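Local coordinates for peptide-binding protein (Photobacterium damsela subsp. piscicida, PDB 6SQX) that cleaves the peptidoglycan of potentially competing bacteria, acting as a secreted NlpC/P60 endopeptidase, at residues Pro234-Lys238 against Asn307-Pro312; Leu327-Leu331 against Met413-Pro417. All coordinates share one frame. Residue numbers count along the deposited sequence, not the author numbering.

How the contacts relate
The two contacts come in series along the chain and lie with their centres about 11 Å apart. Contact 1 joins a loop of the five-stranded antiparallel sheet that contains strand 230-234 to the C-terminal part of helix 298-308 and the residues that follow. Contact 2 lies deeper, with both segments inside the NlpC/P60 family region, and sets helix 326-334 against strand 408-415. Helices 298-308 and 326-334 are consecutive, and they link the contacts directly: Y308 and M311 pack on L327, while R330 touches both Y308 and the backbone of R237. The peptidase core is thus continuous with its interface to the neighbouring β-rich module.

Contact 1 (Pro234-Lys238 against Asn307-Pro312); sequences PTVRK and NYIGMP
R237 reaches from the loop P234-K238 across the C-terminal part of helix 298-308. T235 (φ/ψ -105/1°) and extended V236 lead into a bend at R237 (-67/-52°), whose CA is 6.2 Å from that of N307. Y308-M311 form a type II β-turn closed by M311 N to Y308 O (2.9 Å); G310 sits at φ 90°, where a CB would strike the preceding carbonyl. R237 takes χ1 t, χ2 t and χ3 p, with χ4 near 102°. Its CD lies 3.9 Å from Y308 CD1, and its NH2 is 3.5 Å from M311 SD, which covers one guanidinium face; M311 is t, t, p. The same NH2 is hydrogen-bonded to N321. A water accepts from R237 NE (2.8 Å) and donates to N307 O (2.6 Å). N307, χ1 m, brings ND2 within 2.8 Å of T235 O. P312 CD is 4.3 Å from R237 NH1. The loop's sheet has the strand order of the preceding SH3b1 domain, consistent with a second SH3-like module docked on the NlpC/P60 domain. R237 thus works two ways: its aliphatic part and one guanidinium face pack on Y308 and M311, while NE reaches N307 O through water.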
ATOM      1  N   PRO A 234       0.112  12.963   9.839  1.00 17.77           N
ATOM      2  CA  PRO A 234       1.316  12.874  10.687  1.00 18.40           C
ATOM      3  C   PRO A 234       2.578  13.107   9.879  1.00 18.75           C
ATOM      4  O   PRO A 234       2.658  12.774   8.693  1.00 21.34           O
ATOM      5  CB  PRO A 234       1.289  11.433  11.197  1.00 18.38           C
ATOM      6  CG  PRO A 234      -0.223  11.021  11.174  1.00 18.44           C
ATOM      7  CD  PRO A 234      -0.702  11.722   9.874  1.00 17.83           C
ATOM      8  N   THR A 235       3.613  13.580  10.567  1.00 19.21           N
ATOM      9  CA  THR A 235       4.899  13.833   9.919  1.00 20.27           C
ATOM     10  C   THR A 235       5.962  12.792  10.246  1.00 19.62           C
ATOM     11  O   THR A 235       7.095  12.928   9.761  1.00 22.67           O
ATOM     12  CB  THR A 235       5.409  15.239  10.246  1.00 23.45           C
ATOM     13  OG1 THR A 235       5.490  15.355  11.661  1.00 25.41           O
ATOM     14  CG2 THR A 235       4.421  16.289   9.714  1.00 26.15           C
ATOM     15  N   VAL A 236       5.633  11.763  11.042  1.00 19.32           N
ATOM     16  CA  VAL A 236       6.512  10.629  11.322  1.00 18.39           C
ATOM     17  C   VAL A 236       5.691   9.352  11.150  1.00 17.06           C
ATOM     18  O   VAL A 236       4.453   9.389  11.108  1.00 17.35           O
ATOM     19  CB  VAL A 236       7.115  10.686  12.750  1.00 20.40           C
ATOM     20  CG1 VAL A 236       8.002  11.951  12.945  1.00 21.38           C
ATOM     21  CG2 VAL A 236       6.016  10.601  13.834  1.00 21.12           C
ATOM     22  N   ARG A 237       6.383   8.209  11.038  1.00 17.95           N
ATOM     23  CA  ARG A 237       5.674   6.979  10.668  1.00 17.10           C
ATOM     24  C   ARG A 237       4.708   6.544  11.767  1.00 17.09           C
ATOM     25  O   ARG A 237       3.539   6.242  11.498  1.00 17.69           O
ATOM     26  CB  ARG A 237       6.635   5.850  10.265  1.00 19.54           C
ATOM     27  CG  ARG A 237       5.854   4.601   9.796  1.00 21.95           C
ATOM     28  CD  ARG A 237       6.685   3.600   9.036  1.00 24.17           C
ATOM     29  NE  ARG A 237       7.680   2.879   9.831  1.00 25.55           N
ATOM     30  CZ  ARG A 237       7.552   1.622  10.282  1.00 26.06           C
ATOM     31  NH1 ARG A 237       8.567   1.034  10.917  1.00 28.70           N
ATOM     32  NH2 ARG A 237       6.430   0.930  10.123  1.00 24.66           N
ATOM     33  N   LYS A 238       5.184   6.440  13.013  1.00 17.81           N
ATOM     34  CA  LYS A 238       4.352   5.993  14.125  1.00 19.41           C
ATOM     35  C   LYS A 238       4.550   6.907  15.314  1.00 17.89           C
ATOM     36  O   LYS A 238       5.670   7.342  15.575  1.00 20.10           O
ATOM     37  CB  LYS A 238       4.746   4.603  14.614  1.00 20.09           C
ATOM     38  CG  LYS A 238       4.400   3.462  13.582  1.00 21.65           C
ATOM     39  CD  LYS A 238       4.944   2.171  14.072  1.00 24.10           C
ATOM     40  CE  LYS A 238       4.778   1.067  13.064  1.00 22.85           C
ATOM     41  NZ  LYS A 238       3.404   0.447  13.139  1.00 22.24           N
ATOM     42  N   ASN A 307      11.701   8.807   6.506  1.00 19.77           N
ATOM     43  CA  ASN A 307      10.973   8.221   7.631  1.00 20.15           C
ATOM     44  C   ASN A 307      10.547   6.774   7.381  1.00 18.37           C
ATOM     45  O   ASN A 307      10.255   6.048   8.351  1.00 22.35           O
ATOM     46  CB  ASN A 307       9.717   9.022   7.967  1.00 22.45           C
ATOM     47  CG  ASN A 307      10.029  10.362   8.613  1.00 26.23           C
ATOM     48  OD1 ASN A 307      11.142  10.600   9.114  1.00 29.11           O
ATOM     49  ND2 ASN A 307       9.049  11.233   8.628  1.00 31.35           N
ATOM     50  N   TYR A 308      10.466   6.347   6.110  1.00 17.25           N
ATOM     51  CA  TYR A 308      10.074   4.968   5.807  1.00 17.37           C
ATOM     52  C   TYR A 308      11.246   4.011   5.686  1.00 17.96           C
ATOM     53  O   TYR A 308      11.041   2.790   5.786  1.00 17.88           O
ATOM     54  CB  TYR A 308       9.247   4.878   4.489  1.00 18.03           C
ATOM     55  CG  TYR A 308       7.889   5.526   4.614  1.00 18.09           C
ATOM     56  CD1 TYR A 308       6.891   4.937   5.407  1.00 18.82           C
ATOM     57  CD2 TYR A 308       7.592   6.709   3.915  1.00 18.33           C
ATOM     58  CE1 TYR A 308       5.650   5.544   5.549  1.00 19.52           C
ATOM     59  CE2 TYR A 308       6.337   7.334   4.055  1.00 18.87           C
ATOM     60  CZ  TYR A 308       5.384   6.740   4.859  1.00 19.19           C
ATOM     61  OH  TYR A 308       4.152   7.344   5.017  1.00 19.77           O
ATOM     62  N   ILE A 309      12.452   4.540   5.433  1.00 17.55           N
ATOM     63  CA  ILE A 309      13.597   3.669   5.216  1.00 16.66           C
ATOM     64  C   ILE A 309      13.811   2.809   6.443  1.00 16.02           C
ATOM     65  O   ILE A 309      13.782   3.302   7.581  1.00 18.07           O
ATOM     66  CB  ILE A 309      14.845   4.487   4.874  1.00 16.36           C
ATOM     67  CG1 ILE A 309      14.681   5.201   3.502  1.00 17.58           C
ATOM     68  CG2 ILE A 309      16.102   3.601   4.951  1.00 18.57           C
ATOM     69  CD1 ILE A 309      15.836   6.166   3.113  1.00 20.14           C
ATOM     70  N   GLY A 310      14.014   1.523   6.219  1.00 15.90           N
ATOM     71  CA  GLY A 310      14.177   0.561   7.279  1.00 15.50           C
ATOM     72  C   GLY A 310      12.887  -0.093   7.762  1.00 16.21           C
ATOM     73  O   GLY A 310      12.957  -1.056   8.559  1.00 17.37           O
ATOM     74  N   MET A 311      11.699   0.373   7.305  1.00 15.11           N
ATOM     75  CA  MET A 311      10.475  -0.331   7.666  1.00 15.50           C
ATOM     76  C   MET A 311      10.500  -1.746   7.090  1.00 14.83           C
ATOM     77  O   MET A 311      10.807  -1.913   5.903  1.00 15.77           O
ATOM     78  CB  MET A 311       9.325   0.434   7.041  1.00 15.56           C
ATOM     79  CG  MET A 311       7.993  -0.288   7.208  1.00 16.18           C
ATOM     80  SD  MET A 311       6.530   0.660   6.670  1.00 16.42           S
ATOM     81  CE  MET A 311       6.954   1.066   4.960  1.00 18.18           C
ATOM     82  N   PRO A 312      10.254  -2.777   7.885  1.00 15.13           N
ATOM     83  CA  PRO A 312      10.247  -4.138   7.329  1.00 15.92           C
ATOM     84  C   PRO A 312       9.238  -4.258   6.192  1.00 16.45           C
ATOM     85  O   PRO A 312       8.205  -3.578   6.162  1.00 16.41           O
ATOM     86  CB  PRO A 312       9.824  -5.021   8.519  1.00 16.49           C
ATOM     87  CG  PRO A 312      10.128  -4.191   9.745  1.00 17.76           C
ATOM     88  CD  PRO A 312       9.946  -2.751   9.331  1.00 16.61           C
TER
HETATM   89  O   HOH W   1      10.136   4.157  10.091  1.00 35.67           O

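Contact 2 (Leu327-Leu331 against Met413-Pro417)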
ATOM      1  N   LEU A 327       3.634   0.889   0.068  1.00 15.97           N
ATOM      2  CA  LEU A 327       4.563   1.951   0.457  1.00 15.71           C
ATOM      3  C   LEU A 327       4.326   3.199  -0.383  1.00 15.86           C
ATOM      4  O   LEU A 327       4.275   4.337   0.134  1.00 16.43           O
ATOM      5  CB  LEU A 327       5.993   1.465   0.228  1.00 16.57           C
ATOM      6  CG  LEU A 327       7.077   2.539   0.336  1.00 16.64           C
ATOM      7  CD1 LEU A 327       7.233   3.039   1.828  1.00 17.62           C
ATOM      8  CD2 LEU A 327       8.436   2.032  -0.226  1.00 17.47           C
ATOM      9  N   LEU A 328       4.242   3.013  -1.708  1.00 16.57           N
ATOM     10  CA  LEU A 328       4.105   4.164  -2.593  1.00 17.03           C
ATOM     11  C   LEU A 328       2.747   4.844  -2.428  1.00 18.57           C
ATOM     12  O   LEU A 328       2.669   6.082  -2.382  1.00 19.21           O
ATOM     13  CB  LEU A 328       4.322   3.750  -4.064  1.00 17.10           C
ATOM     14  CG  LEU A 328       5.639   2.987  -4.269  1.00 17.66           C
ATOM     15  CD1 LEU A 328       5.802   2.654  -5.788  1.00 18.62           C
ATOM     16  CD2 LEU A 328       6.864   3.765  -3.756  1.00 19.98           C
ATOM     17  N   LYS A 329       1.667   4.055  -2.348  1.00 16.75           N
ATOM     18  CA  LYS A 329       0.354   4.636  -2.094  1.00 16.44           C
ATOM     19  C   LYS A 329       0.377   5.477  -0.814  1.00 15.60           C
ATOM     20  O   LYS A 329      -0.165   6.592  -0.767  1.00 17.87           O
ATOM     21  CB  LYS A 329      -0.673   3.497  -2.017  1.00 17.24           C
ATOM     22  CG  LYS A 329      -2.091   3.976  -1.679  1.00 18.14           C
ATOM     23  CD  LYS A 329      -3.088   2.837  -1.711  1.00 19.15           C
ATOM     24  CE  LYS A 329      -4.452   3.211  -1.182  1.00 20.03           C
ATOM     25  NZ  LYS A 329      -5.090   4.287  -2.040  1.00 20.91           N
ATOM     26  N   ARG A 330       1.060   4.974   0.232  1.00 15.67           N
ATOM     27  CA  ARG A 330       1.058   5.657   1.511  1.00 16.50           C
ATOM     28  C   ARG A 330       1.850   6.962   1.413  1.00 16.78           C
ATOM     29  O   ARG A 330       1.392   8.017   1.872  1.00 17.85           O
ATOM     30  CB  ARG A 330       1.657   4.697   2.546  1.00 16.50           C
ATOM     31  CG  ARG A 330       1.583   5.226   3.969  1.00 17.39           C
ATOM     32  CD  ARG A 330       2.173   4.171   4.918  1.00 18.63           C
ATOM     33  NE  ARG A 330       1.997   4.621   6.290  1.00 17.28           N
ATOM     34  CZ  ARG A 330       2.488   3.990   7.339  1.00 15.80           C
ATOM     35  NH1 ARG A 330       3.185   2.856   7.164  1.00 16.41           N
ATOM     36  NH2 ARG A 330       2.264   4.513   8.559  1.00 18.09           N
ATOM     37  N   LEU A 331       3.070   6.901   0.842  1.00 16.59           N
ATOM     38  CA  LEU A 331       3.877   8.115   0.720  1.00 17.12           C
ATOM     39  C   LEU A 331       3.075   9.203   0.001  1.00 16.91           C
ATOM     40  O   LEU A 331       3.002  10.359   0.440  1.00 18.96           O
ATOM     41  CB  LEU A 331       5.166   7.820  -0.058  1.00 18.25           C
ATOM     42  CG  LEU A 331       5.976   9.056  -0.530  1.00 18.47           C
ATOM     43  CD1 LEU A 331       6.590   9.716   0.684  1.00 18.63           C
ATOM     44  CD2 LEU A 331       7.044   8.683  -1.572  1.00 19.54           C
ATOM     45  N   MET A 413      15.795   3.883  -7.218  1.00 19.54           N
ATOM     46  CA  MET A 413      14.379   3.972  -6.884  1.00 18.30           C
ATOM     47  C   MET A 413      14.170   3.821  -5.379  1.00 18.14           C
ATOM     48  O   MET A 413      14.936   3.151  -4.677  1.00 18.50           O
ATOM     49  CB  MET A 413      13.560   2.901  -7.653  1.00 18.70           C
ATOM     50  CG  MET A 413      14.130   1.463  -7.405  1.00 19.67           C
ATOM     51  SD  MET A 413      12.978   0.253  -8.112  1.00 20.54           S
ATOM     52  CE  MET A 413      13.875  -1.263  -7.861  1.00 20.31           C
ATOM     53  N   PHE A 414      13.088   4.423  -4.901  1.00 17.91           N
ATOM     54  CA  PHE A 414      12.610   4.234  -3.534  1.00 17.68           C
ATOM     55  C   PHE A 414      11.624   3.075  -3.579  1.00 16.75           C
ATOM     56  O   PHE A 414      10.685   3.098  -4.405  1.00 17.24           O
ATOM     57  CB  PHE A 414      11.900   5.510  -3.088  1.00 18.48           C
ATOM     58  CG  PHE A 414      11.190   5.398  -1.774  1.00 18.03           C
ATOM     59  CD1 PHE A 414      11.894   5.176  -0.593  1.00 18.55           C
ATOM     60  CD2 PHE A 414       9.818   5.632  -1.691  1.00 19.39           C
ATOM     61  CE1 PHE A 414      11.224   5.132   0.645  1.00 18.54           C
ATOM     62  CE2 PHE A 414       9.159   5.597  -0.469  1.00 19.99           C
ATOM     63  CZ  PHE A 414       9.863   5.361   0.708  1.00 18.88           C
ATOM     64  N   ASN A 415      11.827   2.032  -2.773  1.00 16.59           N
ATOM     65  CA  ASN A 415      10.965   0.863  -2.921  1.00 16.70           C
ATOM     66  C   ASN A 415      11.027  -0.026  -1.687  1.00 16.33           C
ATOM     67  O   ASN A 415      11.917   0.127  -0.839  1.00 17.10           O
ATOM     68  CB  ASN A 415      11.285   0.110  -4.241  1.00 17.82           C
ATOM     69  CG  ASN A 415      12.647  -0.634  -4.249  1.00 16.89           C
ATOM     70  OD1 ASN A 415      12.721  -1.822  -4.565  1.00 18.02           O
ATOM     71  ND2 ASN A 415      13.725   0.075  -3.945  1.00 18.90           N
ATOM     72  N   ALA A 416      10.072  -0.953  -1.584  1.00 17.05           N
ATOM     73  CA  ALA A 416      10.022  -1.965  -0.538  1.00 16.10           C
ATOM     74  C   ALA A 416      10.105  -3.313  -1.237  1.00 15.73           C
ATOM     75  O   ALA A 416       9.088  -3.833  -1.711  1.00 17.74           O
ATOM     76  CB  ALA A 416       8.731  -1.875   0.291  1.00 16.55           C
ATOM     77  N   PRO A 417      11.293  -3.894  -1.359  1.00 17.45           N
ATOM     78  CA  PRO A 417      11.428  -5.213  -1.984  1.00 18.46           C
ATOM     79  C   PRO A 417      11.574  -6.302  -0.938  1.00 18.10           C
ATOM     80  O   PRO A 417      12.176  -6.052   0.120  1.00 21.03           O
ATOM     81  CB  PRO A 417      12.734  -5.076  -2.759  1.00 19.23           C
ATOM     82  CG  PRO A 417      13.600  -4.170  -1.875  1.00 20.23           C
ATOM     83  CD  PRO A 417      12.589  -3.218  -1.165  1.00 18.86           C
TER
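Helix 327-331 and strand 413-415 run nearly perpendicular, their N-to-C directions 101° apart and their axes 9.7 Å apart at closest approach. One full helical turn is spanned by the bond from L331 N to L327 O (2.9 Å); the nearest CA pair is L327 with A416, at 6.8 Å, just past the strand's end. F414, χ1 t, swings its ring into the gap, although its CA-to-CB bond points sideways. L327 CD2 sits over the ring face, 4.0 Å from the F414 centroid and 25° off the normal, a CH-π contact. That methyl is also 3.6 Å from N415 C and 4.0 Å from A416 CB, so it beds against backbone as well as ring. L331, one turn on and in the same t, p rotamer as L327, brings CD2 to 3.9 Å from F414 CE2, while L328 CD2 lies 4.1 Å from F414 CD2 and 3.9 Å from F414 O. A central helix packed on an antiparallel sheet is the core of the papain-like NlpC/P60 fold, in which the catalytic cysteine stands at the helix start; C324, found as cysteinesulfonic acid, probably fills that place. N415 points away from the helix: its OD1 is hydrogen-bonded to H395 NE2, consistent with the histidine and polar third member of such a catalytic triad. Its ND2 bonds T440 OG1 and, weakly, M413 O (3.4 Å). I305 of helix 298-308 and M400 of strand 395-405 also touch F414, and L328 reaches L383, I396 and L398 of the sheet.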